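Local coordinates for protein protease (Helicobacter pylori, PDB 5EUF) that probably cleaves the cytoplasmic domain of the human junctional adhesion molecule A as a zinc-dependent peptidase of the M16 family, weakening gastric epithelial barrier function, at residues Q203-F206 / E207-K211; K280-W283 / L284-E287. All blocks are in the same frame, centred on the assembly; numbering follows the deposited sequence.

Interaction 1: residues Q203-F206 / E207-K211; sequences QKVF and ELTKK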
ATOM      1  N   GLN B 203      14.527 -43.141   8.602  1.00 59.76           N
ATOM      2  CA  GLN B 203      14.919 -43.736   7.329  1.00 55.31           C
ATOM      3  C   GLN B 203      13.698 -44.210   6.549  1.00 49.06           C
ATOM      4  O   GLN B 203      13.742 -44.321   5.324  1.00 56.10           O
ATOM      5  CB  GLN B 203      15.894 -44.895   7.546  1.00 60.13           C
ATOM      6  CG  GLN B 203      17.256 -44.473   8.082  1.00 72.21           C
ATOM      7  CD  GLN B 203      18.049 -43.643   7.088  1.00 82.31           C
ATOM      8  OE1 GLN B 203      17.800 -43.684   5.882  1.00 82.96           O
ATOM      9  NE2 GLN B 203      19.013 -42.880   7.594  1.00 81.51           N
ATOM     10  N   LYS B 204      12.610 -44.488   7.260  1.00 38.88           N
ATOM     11  CA  LYS B 204      11.350 -44.830   6.609  1.00 40.16           C
ATOM     12  C   LYS B 204      10.691 -43.567   6.069  1.00 45.52           C
ATOM     13  O   LYS B 204      10.123 -43.573   4.977  1.00 41.46           O
ATOM     14  CB  LYS B 204      10.408 -45.553   7.572  1.00 33.14           C
ATOM     15  CG  LYS B 204       9.072 -45.934   6.944  1.00 48.15           C
ATOM     16  CD  LYS B 204       8.163 -46.648   7.934  1.00 59.61           C
ATOM     17  CE  LYS B 204       6.803 -46.951   7.317  1.00 59.71           C
ATOM     18  NZ  LYS B 204       6.920 -47.800   6.097  1.00 71.23           N
ATOM     19  N   VAL B 205      10.769 -42.488   6.843  1.00 43.46           N
ATOM     20  CA  VAL B 205      10.256 -41.191   6.416  1.00 32.90           C
ATOM     21  C   VAL B 205      10.965 -40.732   5.149  1.00 38.44           C
ATOM     22  O   VAL B 205      10.325 -40.310   4.183  1.00 49.97           O
ATOM     23  CB  VAL B 205      10.428 -40.112   7.513  1.00 25.39           C
ATOM     24  CG1 VAL B 205      10.139 -38.726   6.955  1.00 27.38           C
ATOM     25  CG2 VAL B 205       9.528 -40.402   8.700  1.00 25.34           C
ATOM     26  N   PHE B 206      12.290 -40.832   5.154  1.00 33.61           N
ATOM     27  CA  PHE B 206      13.095 -40.373   4.029  1.00 34.10           C
ATOM     28  C   PHE B 206      12.807 -41.154   2.752  1.00 37.33           C
ATOM     29  O   PHE B 206      12.539 -40.557   1.710  1.00 44.21           O
ATOM     30  CB  PHE B 206      14.584 -40.459   4.374  1.00 29.83           C
ATOM     31  CG  PHE B 206      15.026 -39.444   5.387  1.00 37.01           C
ATOM     32  CD1 PHE B 206      14.372 -38.228   5.498  1.00 38.52           C
ATOM     33  CD2 PHE B 206      16.091 -39.704   6.232  1.00 43.02           C
ATOM     34  CE1 PHE B 206      14.772 -37.291   6.430  1.00 34.19           C
ATOM     35  CE2 PHE B 206      16.496 -38.770   7.167  1.00 45.93           C
ATOM     36  CZ  PHE B 206      15.835 -37.562   7.266  1.00 36.62           C
ATOM     37  N   GLU B 207      12.849 -42.482   2.831  1.00 32.06           N
ATOM     38  CA  GLU B 207      12.648 -43.314   1.648  1.00 39.01           C
ATOM     39  C   GLU B 207      11.223 -43.195   1.108  1.00 39.84           C
ATOM     40  O   GLU B 207      10.996 -43.347  -0.093  1.00 47.57           O
ATOM     41  CB  GLU B 207      12.976 -44.783   1.946  1.00 51.01           C
ATOM     42  CG  GLU B 207      11.968 -45.505   2.829  1.00 60.79           C
ATOM     43  CD  GLU B 207      12.202 -47.006   2.877  1.00 67.91           C
ATOM     44  OE1 GLU B 207      13.182 -47.479   2.263  1.00 64.44           O
ATOM     45  OE2 GLU B 207      11.402 -47.711   3.528  1.00 73.12           O
ATOM     46  N   LEU B 208      10.268 -42.914   1.989  1.00 33.47           N
ATOM     47  CA  LEU B 208       8.882 -42.754   1.567  1.00 33.98           C
ATOM     48  C   LEU B 208       8.656 -41.377   0.955  1.00 32.54           C
ATOM     49  O   LEU B 208       7.865 -41.224   0.025  1.00 37.47           O
ATOM     50  CB  LEU B 208       7.926 -42.982   2.739  1.00 30.33           C
ATOM     51  CG  LEU B 208       7.182 -44.322   2.730  1.00 33.32           C
ATOM     52  CD1 LEU B 208       8.158 -45.484   2.646  1.00 34.18           C
ATOM     53  CD2 LEU B 208       6.289 -44.455   3.952  1.00 38.48           C
ATOM     54  N   THR B 209       9.353 -40.375   1.479  1.00 31.83           N
ATOM     55  CA  THR B 209       9.285 -39.038   0.908  1.00 29.54           C
ATOM     56  C   THR B 209      10.021 -39.011  -0.429  1.00 42.82           C
ATOM     57  O   THR B 209       9.542 -38.423  -1.399  1.00 49.65           O
ATOM     58  CB  THR B 209       9.875 -37.985   1.855  1.00 24.35           C
ATOM     59  OG1 THR B 209       9.054 -37.893   3.026  1.00 33.46           O
ATOM     60  CG2 THR B 209       9.920 -36.630   1.179  1.00 25.88           C
ATOM     61  N   LYS B 210      11.181 -39.663  -0.475  1.00 44.13           N
ATOM     62  CA  LYS B 210      11.924 -39.815  -1.721  1.00 28.08           C
ATOM     63  C   LYS B 210      11.076 -40.535  -2.757  1.00 34.86           C
ATOM     64  O   LYS B 210      11.165 -40.257  -3.950  1.00 47.57           O
ATOM     65  CB  LYS B 210      13.228 -40.583  -1.495  1.00 29.32           C
ATOM     66  CG  LYS B 210      14.333 -39.780  -0.830  1.00 53.79           C
ATOM     67  CD  LYS B 210      15.611 -40.602  -0.735  1.00 54.70           C
ATOM     68  CE  LYS B 210      16.723 -39.827  -0.046  1.00 62.70           C
ATOM     69  NZ  LYS B 210      17.993 -40.605   0.012  1.00 64.75           N
ATOM     70  N   LYS B 211      10.253 -41.466  -2.289  1.00 46.06           N
ATOM     71  CA  LYS B 211       9.372 -42.217  -3.172  1.00 29.81           C
ATOM     72  C   LYS B 211       8.379 -41.302  -3.887  1.00 40.75           C
ATOM     73  O   LYS B 211       8.148 -41.444  -5.086  1.00 50.65           O
ATOM     74  CB  LYS B 211       8.622 -43.297  -2.387  1.00 30.18           C
ATOM     75  CG  LYS B 211       7.540 -44.004  -3.190  1.00 35.32           C
ATOM     76  CD  LYS B 211       6.952 -45.187  -2.439  1.00 34.98           C
ATOM     77  CE  LYS B 211       5.937 -45.932  -3.298  1.00 37.76           C
ATOM     78  NZ  LYS B 211       5.381 -47.134  -2.611  1.00 50.43           N
TER

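Interaction 2: residues K280-W283 / L284-E287; sequences KSSW and LQSE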
ATOM      1  N   LYS B 280      -4.353 -15.963  32.534  1.00 53.61           N
ATOM      2  CA  LYS B 280      -5.329 -15.357  33.433  1.00 54.98           C
ATOM      3  C   LYS B 280      -4.643 -14.601  34.565  1.00 58.81           C
ATOM      4  O   LYS B 280      -5.297 -14.128  35.495  1.00 61.74           O
ATOM      5  CB  LYS B 280      -6.265 -16.425  33.998  1.00 53.33           C
ATOM      6  CG  LYS B 280      -7.006 -17.210  32.927  1.00 70.00           C
ATOM      7  CD  LYS B 280      -7.783 -16.279  32.005  1.00 83.75           C
ATOM      8  CE  LYS B 280      -8.389 -17.034  30.831  1.00 82.86           C
ATOM      9  NZ  LYS B 280      -9.200 -16.144  29.953  1.00 80.13           N
ATOM     10  N   SER B 281      -3.322 -14.484  34.474  1.00 57.99           N
ATOM     11  CA  SER B 281      -2.534 -13.795  35.488  1.00 49.98           C
ATOM     12  C   SER B 281      -1.792 -12.599  34.898  1.00 42.41           C
ATOM     13  O   SER B 281      -0.967 -11.976  35.566  1.00 44.25           O
ATOM     14  CB  SER B 281      -1.542 -14.763  36.137  1.00 57.62           C
ATOM     15  OG  SER B 281      -0.747 -14.107  37.111  1.00 67.03           O
ATOM     16  N   SER B 282      -2.091 -12.282  33.643  1.00 35.83           N
ATOM     17  CA  SER B 282      -1.423 -11.186  32.954  1.00 37.62           C
ATOM     18  C   SER B 282      -1.808  -9.839  33.553  1.00 39.94           C
ATOM     19  O   SER B 282      -2.743  -9.746  34.349  1.00 48.51           O
ATOM     20  CB  SER B 282      -1.756 -11.208  31.459  1.00 39.99           C
ATOM     21  OG  SER B 282      -3.104 -10.839  31.223  1.00 35.37           O
ATOM     22  N   TRP B 283      -1.081  -8.796  33.169  1.00 38.50           N
ATOM     23  CA  TRP B 283      -1.365  -7.451  33.652  1.00 38.12           C
ATOM     24  C   TRP B 283      -2.658  -6.916  33.049  1.00 49.35           C
ATOM     25  O   TRP B 283      -3.457  -6.288  33.740  1.00 65.52           O
ATOM     26  CB  TRP B 283      -0.203  -6.504  33.340  1.00 31.36           C
ATOM     27  CG  TRP B 283       0.991  -6.695  34.231  1.00 36.57           C
ATOM     28  CD1 TRP B 283       1.209  -7.722  35.102  1.00 40.42           C
ATOM     29  CD2 TRP B 283       2.126  -5.827  34.343  1.00 38.37           C
ATOM     30  NE1 TRP B 283       2.411  -7.550  35.746  1.00 26.83           N
ATOM     31  CE2 TRP B 283       2.993  -6.394  35.299  1.00 32.08           C
ATOM     32  CE3 TRP B 283       2.495  -4.625  33.727  1.00 39.79           C
ATOM     33  CZ2 TRP B 283       4.205  -5.803  35.652  1.00 37.83           C
ATOM     34  CZ3 TRP B 283       3.698  -4.040  34.078  1.00 35.29           C
ATOM     35  CH2 TRP B 283       4.539  -4.630  35.032  1.00 39.83           C
ATOM     36  N   LEU B 284      -2.867  -7.172  31.760  1.00 40.03           N
ATOM     37  CA  LEU B 284      -4.068  -6.699  31.079  1.00 38.86           C
ATOM     38  C   LEU B 284      -5.330  -7.355  31.631  1.00 52.16           C
ATOM     39  O   LEU B 284      -6.399  -6.745  31.650  1.00 60.44           O
ATOM     40  CB  LEU B 284      -3.969  -6.950  29.573  1.00 33.61           C
ATOM     41  CG  LEU B 284      -2.945  -6.100  28.820  1.00 27.72           C
ATOM     42  CD1 LEU B 284      -3.074  -6.301  27.318  1.00 28.65           C
ATOM     43  CD2 LEU B 284      -3.104  -4.636  29.186  1.00 22.10           C
ATOM     44  N   GLN B 285      -5.207  -8.600  32.079  1.00 44.55           N
ATOM     45  CA  GLN B 285      -6.351  -9.322  32.619  1.00 40.80           C
ATOM     46  C   GLN B 285      -6.746  -8.813  34.002  1.00 46.98           C
ATOM     47  O   GLN B 285      -7.880  -8.389  34.214  1.00 63.10           O
ATOM     48  CB  GLN B 285      -6.056 -10.823  32.685  1.00 49.85           C
ATOM     49  CG  GLN B 285      -6.784 -11.649  31.631  1.00 57.83           C
ATOM     50  CD  GLN B 285      -8.285 -11.701  31.858  1.00 60.65           C
ATOM     51  OE1 GLN B 285      -8.770 -11.461  32.966  1.00 48.21           O
ATOM     52  NE2 GLN B 285      -9.031 -12.014  30.803  1.00 64.18           N
ATOM     53  N   SER B 286      -5.805  -8.851  34.938  1.00 40.58           N
ATOM     54  CA  SER B 286      -6.118  -8.568  36.334  1.00 48.82           C
ATOM     55  C   SER B 286      -6.083  -7.079  36.673  1.00 64.78           C
ATOM     56  O   SER B 286      -6.065  -6.707  37.847  1.00 90.39           O
ATOM     57  CB  SER B 286      -5.158  -9.333  37.250  1.00 52.89           C
ATOM     58  OG  SER B 286      -3.810  -9.136  36.863  1.00 58.16           O
ATOM     59  N   GLU B 287      -6.084  -6.227  35.652  1.00 56.57           N
ATOM     60  CA  GLU B 287      -6.126  -4.784  35.878  1.00 51.74           C
ATOM     61  C   GLU B 287      -7.216  -4.114  35.040  1.00 44.45           C
ATOM     62  O   GLU B 287      -8.015  -3.334  35.556  1.00 31.83           O
ATOM     63  CB  GLU B 287      -4.766  -4.154  35.576  1.00 46.15           C
ATOM     64  CG  GLU B 287      -4.601  -2.740  36.109  1.00 58.46           C
ATOM     65  CD  GLU B 287      -4.427  -2.702  37.615  1.00 74.52           C
ATOM     66  OE1 GLU B 287      -4.117  -3.758  38.207  1.00 72.25           O
ATOM     67  OE2 GLU B 287      -4.601  -1.615  38.207  1.00 85.88           O
TER

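Interaction 1: residues Q203-F206 / E207-K211
Gln-203 O takes the N-H of Glu-207 at 3.2 Å, a nearly straight bond and one of a run of i to i+4 bonds along helix 202-213. Glu-207 CG lies between its own backbone N and carbonyl carbon (chi1 72°), which folds the side chain back over the preceding turn and sets CG 3.3 Å from Gln-203 O. Lys-204 O accepts from Leu-208 N, and the lysine chain, extended as far as CE and bent only at its last torsion, places NZ 4.0 Å from Leu-208 CD2. The same ammonium, Lys-204 NZ, is 5.2 Å from Glu-207 OE2, too far for contact, though the opposite charges may still attract. Val-205 O is gripped twice by Thr-209, by N at 2.9 Å and by OG1 at 3.0 Å, the two donors arriving from opposite faces of the carbonyl plane. The hydroxyl of this buried threonine thus gives its proton to the helix backbone, and the side chains of Val-205 and Thr-209 lie side by side and point the same way, with Val-205 CG1 4.2 Å from Thr-209 OG1. Phe-206 O receives Lys-210 N at 2.7 Å, while Lys-210 CG lies against the same oxygen. The phenyl ring itself leaves the helix to pack on Val-11 of strand 9-12 and Val-19 of strand 18-23. Val-205 and Thr-209 also face strand 18-23, and Leu-208 turns to Leu-102 and Leu-106 of helix 102-113, so helix 202-213 covers the sheet edge beside that helix.

Interaction 2: residues K280-W283 / L284-E287
Ser-282 and Ser-286 meet through a carbonyl oxygen that serves two donors. Ser-282 O accepts the N-H of Ser-286 at 3.2 Å in an almost straight bond (173°) and the hydroxyl Ser-286 OG at 2.8 Å. The donors come from opposite faces of the carbonyl plane, and it is the first torsion of Ser-286 (chi1 50°), with OG between backbone N and carbonyl carbon, that turns the hydroxyl back toward Ser-282 O. A side-chain acceptor adds a third bond: Ser-282 OG accepts from Gln-285 N at 3.2 Å, the bond bent to 146° at the hydrogen, and also has a weak hydrogen bond with Gly-279 O.

Van der Waals contacts fill in around these bonds. Gln-285 CB rests 3.3 Å from Ser-282 OG, while Glu-287 CB sits on Trp-283 O.

The two large buried side chains pack against neighbouring helices. Leu-284 packs on Ile-330 and Leu-333 of helix 323-338; Trp-283 lies on Leu-275 and Leu-276 of helix 266-276, makes a cation-pi contact with Lys-336, and binds Glu-346 OE2 through NE1, which helps to hold the indole in its orientation.

Ser-282, just before the turn that leads into the short helix 284-289, accepts from the N-H three residues on, the side-chain bond of a helix N-cap; a wider pi-type turn covers 284-287.

From the N terminus the chain first reaches interaction 1, which takes up most of helix 202-213, soon after strand 192-198 has joined the six-stranded sheet. Strands 238-243 and 251-258 of the second, five-stranded sheet and helix 266-276 follow before interaction 2 turns the chain into helix 284-289, ahead of strand 295-302. Each contact closes within a single continuous stretch, and they follow in series, neither nested nor crossed. The centres of interactions 1 and 2 are about 48 Å apart, on opposite sides of the chain's centre. Residues 203-211 belong with the first sheet and helix 102-113, residues 280-287 with helices 266-276 and 323-338. Both lie away from the zinc-binding residues.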